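3-hydroxyisobutyrate dehydrogenase family protein (Geobacter sulfurreducens, PDB 3PDU) probably reduces succinic semialdehyde to gamma-hydroxybutyrate with an NADP(H) cofactor, as a member of the beta-hydroxyacid dehydrogenase family. Local coordinates at residues G139-F144 / C158-E163. Sequence-based numbering, arbitrary orientation.
Sequences GDQSLF and CLHLGE
H160 and F144 form an edge-to-face aromatic contact at the surface of the cofactor-binding domain, where helix 141-146 meets the end of strand 157-160, the edge strand of the sheet within this chain. The imidazole turns its edge to the phenyl face, with centroids 5.2 Å apart and planes at 77°, while H160 CB sits over the centre of the same ring, 3.9 Å from the centroid. With CG anti to the backbone N (chi1 -174°), the imidazole reaches past F144 to the end of strand 133-139, just before the helix, where NE2 donates to G139 O at 2.9 Å; the oxygen lies in the ring plane, though the donor stands above the carbonyl plane. Strands 133-139 and 157-160 run parallel, joined by a helical crossover in this Rossmann-type domain, and the G139 N to G162 O hydrogen bond (2.9 Å) carries their pairing past the end of strand 157-160. Over one imidazole face the Q141 amide stacks at 22°, its NE2 3.6 Å from H160 ND1. Without the imidazole, as with an alanine here, G139 O would probably lose this donor and a gap would open between Q141 and F144. D140 is the helix N-cap, OD1 accepting from L143 N (2.8 Å) and S142 OG.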
ATOM      1  N   GLY A 139     -21.519  25.909 -10.312  1.00 22.09           N
ATOM      2  CA  GLY A 139     -22.353  26.779  -9.508  1.00 21.43           C
ATOM      3  C   GLY A 139     -23.105  27.782 -10.370  1.00 26.11           C
ATOM      4  O   GLY A 139     -23.535  27.466 -11.478  1.00 24.90           O
ATOM      5  N   ASP A 140     -23.233  29.004  -9.873  1.00 19.03           N
ATOM      6  CA  ASP A 140     -24.130  29.993 -10.474  1.00 19.88           C
ATOM      7  C   ASP A 140     -23.739  30.380 -11.904  1.00 22.63           C
ATOM      8  O   ASP A 140     -22.670  30.937 -12.132  1.00 22.49           O
ATOM      9  CB  ASP A 140     -24.215  31.231  -9.579  1.00 22.48           C
ATOM     10  CG  ASP A 140     -25.235  32.235 -10.071  1.00 25.99           C
ATOM     11  OD1 ASP A 140     -25.024  32.821 -11.149  1.00 29.32           O
ATOM     12  OD2 ASP A 140     -26.248  32.436  -9.380  1.00 28.92           O
ATOM     13  N   GLN A 141     -24.620  30.097 -12.862  1.00 19.87           N
ATOM     14  CA  GLN A 141     -24.328  30.335 -14.275  1.00 24.44           C
ATOM     15  C   GLN A 141     -24.193  31.816 -14.637  1.00 22.60           C
ATOM     16  O   GLN A 141     -23.342  32.182 -15.445  1.00 22.59           O
ATOM     17  CB  GLN A 141     -25.390  29.677 -15.168  1.00 32.98           C
ATOM     18  CG  GLN A 141     -25.096  28.231 -15.536  1.00 44.82           C
ATOM     19  CD  GLN A 141     -24.268  28.105 -16.812  1.00 62.84           C
ATOM     20  OE1 GLN A 141     -23.699  29.086 -17.304  1.00 65.90           O
ATOM     21  NE2 GLN A 141     -24.204  26.894 -17.357  1.00 67.48           N
ATOM     22  N   SER A 142     -25.037  32.664 -14.057  1.00 23.02           N
ATOM     23  CA  SER A 142     -24.938  34.096 -14.307  1.00 23.88           C
ATOM     24  C   SER A 142     -23.595  34.639 -13.812  1.00 21.19           C
ATOM     25  O   SER A 142     -23.004  35.522 -14.444  1.00 19.54           O
ATOM     26  CB  SER A 142     -26.107  34.865 -13.672  1.00 23.11           C
ATOM     27  OG  SER A 142     -25.986  34.933 -12.256  1.00 20.80           O
ATOM     28  N   LEU A 143     -23.105  34.113 -12.697  1.00 17.38           N
ATOM     29  CA  LEU A 143     -21.801  34.558 -12.187  1.00 19.97           C
ATOM     30  C   LEU A 143     -20.656  34.052 -13.076  1.00 21.31           C
ATOM     31  O   LEU A 143     -19.699  34.781 -13.356  1.00 20.46           O
ATOM     32  CB  LEU A 143     -21.593  34.123 -10.735  1.00 18.42           C
ATOM     33  CG  LEU A 143     -20.260  34.481 -10.049  1.00 21.28           C
ATOM     34  CD1 LEU A 143     -19.936  35.975 -10.163  1.00 21.58           C
ATOM     35  CD2 LEU A 143     -20.294  34.051  -8.572  1.00 17.66           C
ATOM     36  N   PHE A 144     -20.753  32.804 -13.518  1.00 19.40           N
ATOM     37  CA  PHE A 144     -19.782  32.271 -14.474  1.00 18.90           C
ATOM     38  C   PHE A 144     -19.685  33.210 -15.689  1.00 19.51           C
ATOM     39  O   PHE A 144     -18.596  33.573 -16.136  1.00 19.80           O
ATOM     40  CB  PHE A 144     -20.210  30.854 -14.900  1.00 23.03           C
ATOM     41  CG  PHE A 144     -19.286  30.203 -15.890  1.00 20.61           C
ATOM     42  CD1 PHE A 144     -18.107  29.602 -15.469  1.00 21.97           C
ATOM     43  CD2 PHE A 144     -19.597  30.189 -17.242  1.00 26.26           C
ATOM     44  CE1 PHE A 144     -17.251  28.986 -16.385  1.00 21.70           C
ATOM     45  CE2 PHE A 144     -18.744  29.586 -18.164  1.00 29.58           C
ATOM     46  CZ  PHE A 144     -17.573  28.986 -17.734  1.00 25.05           C
ATOM     47  N   CYS A 158     -11.816  27.297 -19.784  1.00 17.36           N
ATOM     48  CA  CYS A 158     -12.770  27.412 -18.688  0.52 23.37           C
ATOM     49  C   CYS A 158     -13.976  26.532 -18.940  1.00 27.84           C
ATOM     50  O   CYS A 158     -14.649  26.672 -19.945  1.00 30.94           O
ATOM     51  CB  CYS A 158     -13.223  28.862 -18.525  0.52 28.30           C
ATOM     52  SG  CYS A 158     -11.900  29.991 -18.082  0.52 35.05           S
ATOM     53  N   LEU A 159     -14.233  25.604 -18.024  1.00 23.84           N
ATOM     54  CA  LEU A 159     -15.388  24.729 -18.150  1.00 28.68           C
ATOM     55  C   LEU A 159     -16.376  25.031 -17.039  1.00 25.99           C
ATOM     56  O   LEU A 159     -15.973  25.388 -15.935  1.00 22.00           O
ATOM     57  CB  LEU A 159     -14.965  23.264 -18.056  1.00 27.67           C
ATOM     58  CG  LEU A 159     -14.002  22.767 -19.128  1.00 27.45           C
ATOM     59  CD1 LEU A 159     -13.560  21.363 -18.792  1.00 29.66           C
ATOM     60  CD2 LEU A 159     -14.667  22.823 -20.498  1.00 31.10           C
ATOM     61  N   HIS A 160     -17.664  24.891 -17.335  1.00 22.31           N
ATOM     62  CA  HIS A 160     -18.684  24.900 -16.296  1.00 23.87           C
ATOM     63  C   HIS A 160     -19.226  23.481 -16.174  1.00 23.22           C
ATOM     64  O   HIS A 160     -19.754  22.921 -17.140  1.00 22.67           O
ATOM     65  CB  HIS A 160     -19.798  25.900 -16.616  1.00 21.05           C
ATOM     66  CG  HIS A 160     -20.804  26.051 -15.517  1.00 27.86           C
ATOM     67  ND1 HIS A 160     -21.811  25.136 -15.300  1.00 24.48           N
ATOM     68  CD2 HIS A 160     -20.952  27.006 -14.568  1.00 28.02           C
ATOM     69  CE1 HIS A 160     -22.540  25.521 -14.268  1.00 27.69           C
ATOM     70  NE2 HIS A 160     -22.041  26.653 -13.806  1.00 29.59           N
ATOM     71  N   LEU A 161     -19.100  22.905 -14.983  1.00 20.50           N
ATOM     72  CA  LEU A 161     -19.300  21.472 -14.797  1.00 19.68           C
ATOM     73  C   LEU A 161     -20.616  21.107 -14.102  1.00 23.25           C
ATOM     74  O   LEU A 161     -20.826  19.950 -13.745  1.00 25.58           O
ATOM     75  CB  LEU A 161     -18.122  20.886 -14.000  1.00 22.02           C
ATOM     76  CG  LEU A 161     -16.753  20.983 -14.705  1.00 25.99           C
ATOM     77  CD1 LEU A 161     -15.580  20.686 -13.761  1.00 22.98           C
ATOM     78  CD2 LEU A 161     -16.702  20.061 -15.910  1.00 23.35           C
ATOM     79  N   GLY A 162     -21.484  22.092 -13.900  1.00 23.50           N
ATOM     80  CA  GLY A 162     -22.808  21.846 -13.353  1.00 22.14           C
ATOM     81  C   GLY A 162     -22.983  22.404 -11.958  1.00 22.75           C
ATOM     82  O   GLY A 162     -22.568  23.528 -11.679  1.00 19.95           O
ATOM     83  N   GLU A 163     -23.605  21.620 -11.080  1.00 22.12           N
ATOM     84  CA  GLU A 163     -23.888  22.056  -9.709  1.00 21.85           C
ATOM     85  C   GLU A 163     -22.636  22.156  -8.836  1.00 21.16           C
ATOM     86  O   GLU A 163     -21.645  21.465  -9.081  1.00 20.06           O
ATOM     87  CB  GLU A 163     -24.873  21.082  -9.053  1.00 26.23           C
ATOM     88  CG  GLU A 163     -26.119  20.791  -9.883  1.00 37.38           C
ATOM     89  CD  GLU A 163     -27.252  21.775  -9.627  1.00 58.82           C
ATOM     90  OE1 GLU A 163     -26.988  22.881  -9.108  1.00 61.30           O
ATOM     91  OE2 GLU A 163     -28.414  21.438  -9.946  1.00 69.60           O
TER